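Local coordinates for protein endo-xylogalacturonan hydrolase A (Aspergillus tubingensis, PDB 4C2L) that hydrolyses the xylose-substituted galacturonic acid backbone of xylogalacturonan, a component of the hairy regions of pectin, at residues A[252-257]-A[285-290]; A[18-23]-A[49-54]; A[94-99]-A[134-139]; A[293-298]-A[333-338]. One frame throughout, in Å; residues are numbered along the deposited sequence.

Interaction 1: residues A[252-257]-A[285-290]; sequences YVTGAT and TFNDFT. With NAG (2-acetamido-2-deoxy-beta-D-glucopyranose), chain B; SO4 (sulfate ion), chain I.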
# COMPACT_ATOMS: atom_id res chain seq x y z
N TYR A 252 -10.23 -0.44 9.58
CA TYR A 252 -9.72 -0.32 10.94
C TYR A 252 -8.21 -0.52 10.92
O TYR A 252 -7.72 -1.57 10.49
CB TYR A 252 -10.39 -1.35 11.86
CG TYR A 252 -9.92 -1.22 13.29
CD1 TYR A 252 -10.41 -0.19 14.10
CD2 TYR A 252 -8.97 -2.09 13.80
CE1 TYR A 252 -9.95 -0.04 15.41
CE2 TYR A 252 -8.51 -1.96 15.11
CZ TYR A 252 -9.00 -0.93 15.90
OH TYR A 252 -8.53 -0.77 17.19
N VAL A 253 -7.48 0.49 11.37
CA VAL A 253 -6.02 0.44 11.38
C VAL A 253 -5.57 0.67 12.81
O VAL A 253 -5.92 1.68 13.41
CB VAL A 253 -5.38 1.51 10.50
CG1 VAL A 253 -3.86 1.40 10.57
CG2 VAL A 253 -5.84 1.37 9.05
N THR A 254 -4.80 -0.25 13.35
CA THR A 254 -4.28 -0.08 14.72
C THR A 254 -2.82 -0.49 14.82
O THR A 254 -2.37 -1.38 14.10
CB THR A 254 -5.16 -0.83 15.75
OG1 THR A 254 -4.81 -0.41 17.08
CG2 THR A 254 -5.01 -2.37 15.60
N GLY A 255 -2.08 0.17 15.71
CA GLY A 255 -0.71 -0.23 16.02
C GLY A 255 0.29 0.08 14.92
O GLY A 255 1.11 -0.76 14.56
N ALA A 256 0.21 1.29 14.38
CA ALA A 256 1.10 1.70 13.30
C ALA A 256 2.26 2.52 13.81
O ALA A 256 2.07 3.56 14.46
CB ALA A 256 0.35 2.49 12.24
N THR A 257 3.47 2.08 13.52
CA THR A 257 4.65 2.87 13.82
C THR A 257 5.14 3.47 12.51
O THR A 257 5.61 2.75 11.62
CB THR A 257 5.74 2.01 14.46
OG1 THR A 257 5.21 1.41 15.65
CG2 THR A 257 7.00 2.86 14.81
N THR A 285 -11.14 4.06 11.04
CA THR A 285 -10.47 4.36 12.30
C THR A 285 -8.96 4.18 12.18
O THR A 285 -8.50 3.16 11.68
CB THR A 285 -10.98 3.42 13.41
OG1 THR A 285 -12.36 3.69 13.65
CG2 THR A 285 -10.17 3.63 14.72
N PHE A 286 -8.21 5.18 12.65
CA PHE A 286 -6.77 5.14 12.74
C PHE A 286 -6.50 5.18 14.24
O PHE A 286 -6.73 6.21 14.88
CB PHE A 286 -6.13 6.37 12.10
CG PHE A 286 -6.51 6.60 10.65
CD1 PHE A 286 -7.63 7.37 10.32
CD2 PHE A 286 -5.70 6.12 9.62
CE1 PHE A 286 -7.96 7.61 8.99
CE2 PHE A 286 -6.03 6.36 8.28
CZ PHE A 286 -7.16 7.11 7.97
N ASN A 287 -6.02 4.07 14.79
CA ASN A 287 -5.83 3.94 16.24
C ASN A 287 -4.40 3.56 16.63
O ASN A 287 -3.75 2.79 15.93
CB ASN A 287 -6.79 2.88 16.78
CG ASN A 287 -6.69 2.72 18.29
OD1 ASN A 287 -6.98 3.65 19.05
ND2 ASN A 287 -6.28 1.52 18.73
N ASP A 288 -3.92 4.10 17.75
CA ASP A 288 -2.63 3.65 18.30
C ASP A 288 -1.49 3.82 17.29
O ASP A 288 -0.83 2.84 16.89
CB ASP A 288 -2.72 2.18 18.73
CG ASP A 288 -3.34 1.99 20.11
OD1 ASP A 288 -3.73 2.99 20.76
OD2 ASP A 288 -3.44 0.82 20.54
N PHE A 289 -1.28 5.05 16.85
CA PHE A 289 -0.18 5.39 15.97
C PHE A 289 0.96 6.01 16.75
O PHE A 289 0.74 6.86 17.62
CB PHE A 289 -0.58 6.39 14.90
CG PHE A 289 -1.22 5.78 13.68
CD1 PHE A 289 -2.36 4.98 13.78
CD2 PHE A 289 -0.71 6.05 12.41
CE1 PHE A 289 -2.96 4.43 12.65
CE2 PHE A 289 -1.30 5.50 11.27
CZ PHE A 289 -2.43 4.70 11.39
N THR A 290 2.16 5.57 16.41
CA THR A 290 3.38 6.21 16.90
C THR A 290 3.99 6.97 15.74
O THR A 290 4.27 6.41 14.68
CB THR A 290 4.34 5.16 17.47
OG1 THR A 290 3.69 4.52 18.58
CG2 THR A 290 5.64 5.80 17.95
C1 NAG B . -15.51 -5.35 11.23
C2 NAG B . -14.64 -6.30 12.06
C3 NAG B . -14.51 -7.71 11.47
C4 NAG B . -15.78 -8.23 10.81
C5 NAG B . -16.47 -7.13 9.99
C6 NAG B . -17.80 -7.61 9.44
C7 NAG B . -12.89 -5.20 13.33
C8 NAG B . -11.48 -4.68 13.36
N2 NAG B . -13.29 -5.77 12.20
O3 NAG B . -14.20 -8.56 12.55
O4 NAG B . -15.45 -9.34 9.99
O5 NAG B . -16.70 -5.99 10.80
O6 NAG B . -18.65 -7.88 10.54
O7 NAG B . -13.63 -5.08 14.31
S SO4 I . -5.97 0.59 22.89
O1 SO4 I . -4.56 0.92 23.21
O2 SO4 I . -6.86 1.58 23.54
O3 SO4 I . -6.29 -0.76 23.40
O4 SO4 I . -6.17 0.62 21.43
O HOH W 1 -3.05 -1.72 18.50
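Asn287 ND2 donates to Thr254 OG1 at 2.9 Å, with an N-H...O angle of 154°. The hydroxyl lies slightly out of the amide plane. CG of Asn287 is anti to the backbone N (chi1 -178°), and the side chain runs beside that of Thr254, pointing the same way. The same ND2 gives a second bond, 2.8 Å long, to O4 of a sulfate ion that probably came from the crystallisation liquor. Ser326 OG on the next strand is the hydrogen-bond partner of Asn287 OD1, so both ends of the amide are held. A water also reaches Thr254 OG1 and donates a longer bond to Asp288 OD2.

Backbone bonds join the two strands in parallel register. Val253 N donates to Thr285 O, and Asn287 N donates to Val253 O at 2.8 Å. The chain turns a corner at Asp288. There Gly255 N bonds to Asn287 O, and Ala256 N makes a weak bond to Asp288 O. Thr290 N then donates to Ala256 O at 2.8 Å.

On the face of Val253 and Ala256, the Ala256 methyl sits over the centre of the Phe289 ring. Its CB is 3.5 Å from the ring centroid, a CH-pi contact. Val253 CG1 meets Phe289 CZ at 3.7 Å. On the other face, Tyr252 lies beside Thr285, its CD1 3.7 Å from Thr285 CB, and NAG C8 approaches Tyr252 CD2.

The chemistry is two-sided. Polar side chains and Tyr252, which a NAG methyl touches, line one face. An apolar layer forms the other, as expected for neighbouring coils of a right-handed parallel beta-helix.

Interaction 2: residues A[18-23]-A[49-54]; sequences VCTPTA and VFPEGS. With MAN (alpha-D-mannopyranose), chain C.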
# COMPACT_ATOMS: atom_id res chain seq x y z
N VAL A 18 3.22 -33.27 -3.65
CA VAL A 18 4.21 -32.20 -3.49
C VAL A 18 5.14 -32.15 -4.71
O VAL A 18 5.66 -33.18 -5.13
CB VAL A 18 5.04 -32.38 -2.20
CG1 VAL A 18 6.01 -31.22 -2.03
CG2 VAL A 18 4.12 -32.47 -0.99
N CYS A 19 5.33 -30.97 -5.27
CA CYS A 19 6.14 -30.80 -6.48
C CYS A 19 7.26 -29.81 -6.16
O CYS A 19 7.00 -28.77 -5.54
CB CYS A 19 5.29 -30.22 -7.62
SG CYS A 19 4.15 -31.37 -8.45
N THR A 20 8.48 -30.11 -6.58
CA THR A 20 9.56 -29.14 -6.50
C THR A 20 9.97 -28.71 -7.90
O THR A 20 10.50 -29.52 -8.64
CB THR A 20 10.78 -29.71 -5.76
OG1 THR A 20 10.36 -30.16 -4.47
CG2 THR A 20 11.90 -28.67 -5.63
N PRO A 21 9.75 -27.43 -8.25
CA PRO A 21 10.11 -27.01 -9.62
C PRO A 21 11.59 -27.17 -9.88
O PRO A 21 12.42 -26.89 -9.01
CB PRO A 21 9.75 -25.52 -9.66
CG PRO A 21 8.97 -25.24 -8.42
CD PRO A 21 9.26 -26.31 -7.42
N THR A 22 11.92 -27.59 -11.10
CA THR A 22 13.31 -27.71 -11.51
C THR A 22 13.96 -26.34 -11.62
O THR A 22 13.49 -25.49 -12.35
CB THR A 22 13.40 -28.42 -12.88
OG1 THR A 22 12.71 -29.67 -12.79
CG2 THR A 22 14.85 -28.66 -13.25
N ALA A 23 15.03 -26.14 -10.86
CA ALA A 23 15.79 -24.90 -10.93
C ALA A 23 16.83 -25.03 -12.04
O ALA A 23 17.64 -25.96 -12.03
CB ALA A 23 16.46 -24.63 -9.58
N VAL A 49 7.13 -26.55 -3.61
CA VAL A 49 8.20 -26.18 -2.68
C VAL A 49 9.38 -25.55 -3.43
O VAL A 49 9.91 -26.14 -4.37
CB VAL A 49 8.69 -27.40 -1.86
CG1 VAL A 49 9.92 -27.04 -1.03
CG2 VAL A 49 7.57 -27.93 -0.97
N PHE A 50 9.77 -24.35 -3.01
CA PHE A 50 11.04 -23.80 -3.43
C PHE A 50 11.98 -24.00 -2.25
O PHE A 50 11.85 -23.28 -1.25
CB PHE A 50 10.90 -22.30 -3.73
CG PHE A 50 9.93 -21.99 -4.83
CD1 PHE A 50 10.36 -21.98 -6.15
CD2 PHE A 50 8.61 -21.69 -4.54
CE1 PHE A 50 9.47 -21.68 -7.17
CE2 PHE A 50 7.71 -21.39 -5.57
CZ PHE A 50 8.15 -21.38 -6.88
N PRO A 51 12.92 -24.97 -2.34
CA PRO A 51 13.70 -25.34 -1.17
C PRO A 51 14.59 -24.26 -0.58
O PRO A 51 15.07 -23.38 -1.28
CB PRO A 51 14.61 -26.47 -1.69
CG PRO A 51 13.87 -27.02 -2.86
CD PRO A 51 13.28 -25.79 -3.51
N GLU A 52 14.84 -24.37 0.72
CA GLU A 52 15.80 -23.51 1.38
C GLU A 52 17.16 -23.55 0.66
O GLU A 52 17.63 -24.63 0.27
CB GLU A 52 15.91 -23.90 2.87
CG GLU A 52 16.88 -23.05 3.68
CD GLU A 52 18.21 -23.74 3.96
OE1 GLU A 52 18.49 -24.79 3.33
OE2 GLU A 52 18.97 -23.24 4.82
N GLY A 53 17.75 -22.39 0.46
CA GLY A 53 19.04 -22.26 -0.20
C GLY A 53 18.97 -22.27 -1.72
O GLY A 53 20.00 -22.14 -2.38
N SER A 54 17.77 -22.43 -2.28
CA SER A 54 17.62 -22.42 -3.75
C SER A 54 17.53 -20.99 -4.30
O SER A 54 17.21 -20.06 -3.56
CB SER A 54 16.43 -23.27 -4.20
OG SER A 54 15.19 -22.70 -3.78
C1 MAN C . 10.81 -31.51 -4.24
C2 MAN C . 9.80 -32.05 -3.22
C3 MAN C . 9.97 -31.36 -1.87
C4 MAN C . 11.43 -31.36 -1.42
C5 MAN C . 12.34 -30.82 -2.54
C6 MAN C . 13.82 -30.86 -2.18
O2 MAN C . 10.00 -33.44 -3.06
O3 MAN C . 9.16 -32.04 -0.92
O4 MAN C . 11.54 -30.56 -0.26
O5 MAN C . 12.13 -31.57 -3.72
O6 MAN C . 14.26 -32.21 -2.19
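Between residues 18-23 and 49-54 one backbone bond, Val49 N to Cys19 O, joins the parallel strands, 2.9 Å long with an N-H...O angle of 157°; Cys19 also pairs with Thr47. The side chains gather round Thr20. Its OG1 is bonded covalently to C1 of a mannose, an O-linked sugar. OG1 lies anti to the carbonyl carbon (chi1 -57°), while the methyl CG2 meets Val49 O at 3.5 Å and Pro51 CG at 3.8 Å. Val18 and Val49 approach obliquely through Val18 CG1 and Val49 CG2, 3.8 Å apart. The sugar lies near both: its O3 is 3.4 Å from Val18 CG1, and its O4 is near Val49 CG1.

Pro21 packs on the other side of the strand. Its CD is 3.1 Å from Val49 O, and its CG touches Phe50 CE1 at 3.8 Å, the two side chains crossing at about a right angle. Pro51 opens a type II turn to Ser54. Pro51 O accepts from both Ser54 N and Ser54 OG, the latter at 2.6 Å.

A disulfide ties Cys19 to Cys42 at the end of helix 32-42, which also packs on Pro21 and Phe50. This strand-helix-strand arrangement, with its helix against the first coils, is consistent with the N-terminal cap of a family 28 beta-helix.

Interaction 3: residues A[94-99]-A[134-139]; sequences ISVSNV and TLLYIT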
# COMPACT_ATOMS: atom_id res chain seq x y z
N ILE A 94 3.93 -11.20 -10.40
CA ILE A 94 3.22 -12.41 -9.99
C ILE A 94 1.73 -12.10 -10.09
O ILE A 94 1.22 -11.19 -9.41
CB ILE A 94 3.56 -12.83 -8.53
CG1 ILE A 94 5.06 -13.04 -8.38
CG2 ILE A 94 2.80 -14.10 -8.15
CD1 ILE A 94 5.51 -13.18 -6.93
N SER A 95 1.04 -12.85 -10.95
CA SER A 95 -0.38 -12.57 -11.22
C SER A 95 -1.24 -13.64 -10.54
O SER A 95 -1.04 -14.84 -10.75
CB SER A 95 -0.65 -12.54 -12.73
OG SER A 95 -2.05 -12.50 -12.98
N VAL A 96 -2.18 -13.20 -9.70
CA VAL A 96 -3.03 -14.11 -8.94
C VAL A 96 -4.46 -13.70 -9.27
O VAL A 96 -5.06 -12.86 -8.59
CB VAL A 96 -2.76 -14.04 -7.41
CG1 VAL A 96 -3.55 -15.11 -6.66
CG2 VAL A 96 -1.27 -14.22 -7.12
N SER A 97 -4.98 -14.27 -10.36
CA SER A 97 -6.27 -13.84 -10.89
C SER A 97 -7.32 -14.92 -10.67
O SER A 97 -7.15 -16.05 -11.15
CB SER A 97 -6.15 -13.55 -12.39
OG SER A 97 -7.36 -13.01 -12.89
N ASN A 98 -8.38 -14.58 -9.96
CA ASN A 98 -9.48 -15.52 -9.72
C ASN A 98 -9.01 -16.85 -9.13
O ASN A 98 -9.41 -17.93 -9.58
CB ASN A 98 -10.27 -15.75 -11.02
CG ASN A 98 -11.66 -16.30 -10.76
OD1 ASN A 98 -12.16 -16.23 -9.64
ND2 ASN A 98 -12.29 -16.85 -11.79
N VAL A 99 -8.15 -16.77 -8.12
CA VAL A 99 -7.66 -17.97 -7.47
C VAL A 99 -8.45 -18.13 -6.18
O VAL A 99 -8.60 -17.16 -5.44
CB VAL A 99 -6.15 -17.86 -7.20
CG1 VAL A 99 -5.68 -18.96 -6.24
CG2 VAL A 99 -5.39 -17.91 -8.52
N THR A 134 3.22 -4.30 -10.87
CA THR A 134 3.09 -4.61 -9.43
C THR A 134 3.70 -5.96 -9.16
O THR A 134 3.55 -6.89 -9.96
CB THR A 134 1.59 -4.62 -9.09
OG1 THR A 134 1.12 -3.29 -9.28
CG2 THR A 134 1.31 -5.13 -7.65
N LEU A 135 4.39 -6.09 -8.02
CA LEU A 135 5.11 -7.33 -7.72
C LEU A 135 4.16 -8.51 -7.45
O LEU A 135 4.33 -9.58 -8.07
CB LEU A 135 6.06 -7.11 -6.52
CG LEU A 135 6.77 -8.36 -6.03
CD1 LEU A 135 7.75 -8.84 -7.11
CD2 LEU A 135 7.51 -8.03 -4.74
N LEU A 136 3.18 -8.33 -6.54
CA LEU A 136 2.18 -9.36 -6.24
C LEU A 136 0.81 -8.75 -6.48
O LEU A 136 0.36 -7.86 -5.72
CB LEU A 136 2.31 -9.85 -4.79
CG LEU A 136 1.32 -10.95 -4.37
CD1 LEU A 136 1.39 -12.17 -5.30
CD2 LEU A 136 1.63 -11.36 -2.94
N TYR A 137 0.16 -9.20 -7.53
CA TYR A 137 -1.06 -8.57 -8.01
C TYR A 137 -2.20 -9.56 -7.89
O TYR A 137 -2.25 -10.58 -8.61
CB TYR A 137 -0.85 -8.16 -9.47
CG TYR A 137 -1.99 -7.40 -10.09
CD1 TYR A 137 -2.04 -6.01 -10.03
CD2 TYR A 137 -2.99 -8.08 -10.80
CE1 TYR A 137 -3.09 -5.30 -10.61
CE2 TYR A 137 -4.04 -7.38 -11.39
CZ TYR A 137 -4.07 -5.99 -11.29
OH TYR A 137 -5.09 -5.27 -11.87
N ILE A 138 -3.10 -9.29 -6.95
CA ILE A 138 -4.21 -10.19 -6.66
C ILE A 138 -5.48 -9.53 -7.19
O ILE A 138 -5.79 -8.38 -6.86
CB ILE A 138 -4.33 -10.42 -5.13
CG1 ILE A 138 -3.17 -11.27 -4.63
CG2 ILE A 138 -5.66 -11.09 -4.76
CD1 ILE A 138 -2.90 -11.08 -3.14
N THR A 139 -6.22 -10.25 -8.05
CA THR A 139 -7.46 -9.71 -8.55
C THR A 139 -8.52 -10.80 -8.53
O THR A 139 -8.30 -11.89 -9.05
CB THR A 139 -7.32 -9.07 -9.95
OG1 THR A 139 -8.59 -8.57 -10.35
CG2 THR A 139 -6.77 -10.07 -10.98
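Ile94 and Leu136 begin a pairing of two parallel strands in the right-handed parallel beta-helix of glycoside hydrolase family 28. Strand 95-97 is an outermost strand of its sheet, and strand 137-139 lies next to it. Their axes run 4.8 Å apart and 8° from parallel.

The backbone ladder alternates in direction. Ile94 N donates to Leu135 O, tilted from the carbonyl plane, where the chain turns a corner. Tyr137 N then donates to Ile94 O, and Val96 N to Tyr137 O at 2.8 Å. Thr139 N donates to Val96 O. Last, Asn98 N donates to Thr139 O at 2.8 Å, a straight bond with an N-H...O angle of 170°. Alternate residues of each strand thus make the bonds.

Ile94, Val96, Leu136 and Ile138 share the buried face. Leu136 supplies the main link there. Its CG is anti to the backbone N (chi1 -180°); chi2, 56°, turns the CD1 methyl to two partners of the other strand, Ile94 CG2 at 3.7 Å and Val96 CG2 at 3.8 Å. Ile138 CG1 packs on Val96 CB. Leu144 and Ile146 of strand 142-152, in another sheet, pack against Ile138 and Leu136, while Phe80 lies against Ile94 and Leu135.

The face of Ser95, Ser97, Tyr137 and Thr139 is partly exposed. Tyr137 CB rests on Ile94 O, and Lys162 of the next strand touches both Tyr137 and Thr139. The Thr139 methyl CG2, set between the backbone N and the carbonyl carbon, meets Ser97 OG at 3.6 Å.

Interaction 4: residues A[293-298]-A[333-338]; sequences NSDYAF and SDKYDP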
# COMPACT_ATOMS: atom_id res chain seq x y z
N ASN A 293 9.23 11.29 13.70
CA ASN A 293 9.86 12.14 12.71
C ASN A 293 9.12 12.15 11.36
O ASN A 293 9.72 12.35 10.31
CB ASN A 293 11.35 11.75 12.52
CG ASN A 293 12.15 12.84 11.86
OD1 ASN A 293 12.03 14.01 12.22
ND2 ASN A 293 12.98 12.47 10.88
N SER A 294 7.80 11.94 11.39
CA SER A 294 6.98 12.08 10.19
C SER A 294 6.56 13.54 10.02
O SER A 294 6.44 14.27 11.01
CB SER A 294 5.77 11.16 10.27
OG SER A 294 6.22 9.81 10.20
N ASP A 295 6.34 14.00 8.79
CA ASP A 295 6.12 15.44 8.59
C ASP A 295 4.79 15.95 9.16
O ASP A 295 4.73 17.03 9.74
CB ASP A 295 6.28 15.84 7.12
CG ASP A 295 7.66 15.48 6.57
OD1 ASP A 295 8.66 15.54 7.32
OD2 ASP A 295 7.73 15.12 5.38
N TYR A 296 3.73 15.18 8.97
CA TYR A 296 2.45 15.42 9.64
C TYR A 296 2.03 14.14 10.32
O TYR A 296 2.29 13.04 9.83
CB TYR A 296 1.36 15.77 8.62
CG TYR A 296 1.41 17.14 7.98
CD1 TYR A 296 1.55 18.30 8.74
CD2 TYR A 296 1.23 17.27 6.60
CE1 TYR A 296 1.56 19.55 8.14
CE2 TYR A 296 1.24 18.51 5.99
CZ TYR A 296 1.40 19.65 6.77
OH TYR A 296 1.41 20.88 6.15
N ALA A 297 1.33 14.28 11.45
CA ALA A 297 0.73 13.15 12.10
C ALA A 297 -0.53 12.73 11.33
O ALA A 297 -0.81 11.55 11.18
CB ALA A 297 0.36 13.51 13.53
N PHE A 298 -1.30 13.72 10.88
CA PHE A 298 -2.51 13.44 10.11
C PHE A 298 -2.76 14.52 9.09
O PHE A 298 -2.46 15.70 9.33
CB PHE A 298 -3.73 13.27 11.02
CG PHE A 298 -4.86 12.52 10.38
CD1 PHE A 298 -4.86 11.13 10.38
CD2 PHE A 298 -5.89 13.19 9.74
CE1 PHE A 298 -5.89 10.42 9.76
CE2 PHE A 298 -6.93 12.48 9.13
CZ PHE A 298 -6.92 11.09 9.13
N SER A 333 8.54 15.80 12.36
CA SER A 333 9.80 16.34 11.87
C SER A 333 9.86 17.86 12.03
O SER A 333 8.87 18.49 12.40
CB SER A 333 9.96 15.99 10.40
OG SER A 333 9.12 16.80 9.61
N ASP A 334 11.02 18.43 11.69
CA ASP A 334 11.21 19.89 11.64
C ASP A 334 10.42 20.56 10.53
O ASP A 334 10.19 21.76 10.58
CB ASP A 334 12.69 20.22 11.38
CG ASP A 334 13.59 19.83 12.52
OD1 ASP A 334 13.15 19.87 13.70
OD2 ASP A 334 14.76 19.49 12.24
N LYS A 335 10.00 19.78 9.53
CA LYS A 335 9.58 20.37 8.27
C LYS A 335 8.45 21.40 8.41
O LYS A 335 8.54 22.49 7.85
CB LYS A 335 9.16 19.29 7.28
CG LYS A 335 8.78 19.87 5.93
CD LYS A 335 8.49 18.79 4.92
CE LYS A 335 8.25 19.42 3.56
NZ LYS A 335 7.99 18.34 2.56
N TYR A 336 7.39 21.03 9.12
CA TYR A 336 6.21 21.91 9.23
C TYR A 336 6.03 22.51 10.61
O TYR A 336 5.07 23.26 10.85
CB TYR A 336 4.94 21.16 8.81
CG TYR A 336 4.93 20.72 7.37
CD1 TYR A 336 5.00 21.66 6.34
CD2 TYR A 336 4.84 19.37 7.04
CE1 TYR A 336 4.98 21.25 5.00
CE2 TYR A 336 4.82 18.96 5.71
CZ TYR A 336 4.89 19.90 4.70
OH TYR A 336 4.86 19.48 3.39
N ASP A 337 6.95 22.19 11.52
CA ASP A 337 6.97 22.74 12.87
C ASP A 337 6.54 24.22 12.80
O ASP A 337 7.13 25.00 12.05
CB ASP A 337 8.38 22.59 13.44
CG ASP A 337 8.45 22.80 14.94
OD1 ASP A 337 7.63 23.58 15.48
OD2 ASP A 337 9.32 22.19 15.59
N PRO A 338 5.52 24.63 13.59
CA PRO A 338 4.81 23.99 14.70
C PRO A 338 3.59 23.12 14.34
O PRO A 338 2.96 22.55 15.23
CB PRO A 338 4.33 25.20 15.51
CG PRO A 338 4.03 26.21 14.46
CD PRO A 338 5.06 26.02 13.37
O HOH W 2 13.22 16.54 11.60
O HOH W 3 6.80 18.62 10.33
O HOH W 4 6.29 16.15 3.36
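Ser333, Tyr336 and Asp295 carry this contact. Ser333 OG donates to Asp295 OD1 at 2.7 Å, using the anti lone pair of that oxygen. Ser333 OG, set between the backbone N and the carbonyl carbon (chi1 75°), also accepts from Lys335 N, an ST turn that begins the loop. Ser333 N donates to Ser294 O at 2.9 Å, coming from well above the carbonyl plane. Asn293 OD1 comes within 3.2 Å of Ser333 CA, and a water links it to Asp334 N. Asn293 ND2 is bonded to Asn260 OD1.

The other carboxylate oxygen of Asp295 faces Lys335. OD2 and Lys335 NZ are 4.3 Å apart, too far for a salt bridge, but a water bridges them. It donates to OD2 and accepts from NZ. The opposite charges would probably still attract.

Tyr336 stacks on Tyr296. The rings are nearly parallel, with planes at 7° and centroids 4.2 Å apart, an offset stack. The two side chains cross at about a right angle. Tyr296 OH comes over the centre of the Tyr336 ring, and Tyr336 CD2 lies over one face of the Tyr296 ring, offset toward its rim. Lys335 CG is over the opposite face of Tyr336. Asp295 O meets the edge of that ring, and Asp295 CB is 3.7 Å from Tyr336 CE2. Tyr296 OH is bonded to Asn342 ND2.

The contact joins the corner between strands 279-294 and 296-301 to the loop before strand 339-344. Such contacts between the turn of one coil and the loop of the next, here in successive PbH1 repeats, are part of a parallel beta-helix.

Overall arrangement
The four contacts lie along one beta-helix, from the N-terminal end at interaction 2 to interaction 4 near the other end, with centres 47 Å apart. Interaction 3 comes between, its centre 21 Å from interaction 2 and 27 Å from interaction 1. Interactions 1 and 4 both use strand 279-294 and touch: Phe286 CD1 and Phe298 CE1 are 3.6 Å apart. By similarity, Asp210 is the proton donor and His233 a second active-site residue. The side chain of Asp295 in interaction 4 lies about 8 Å from that of His233, and Phe289 in interaction 1 about 12 Å. Thr134 in interaction 3 is about 12 Å from Asp210. Interaction 2 lies away from that site.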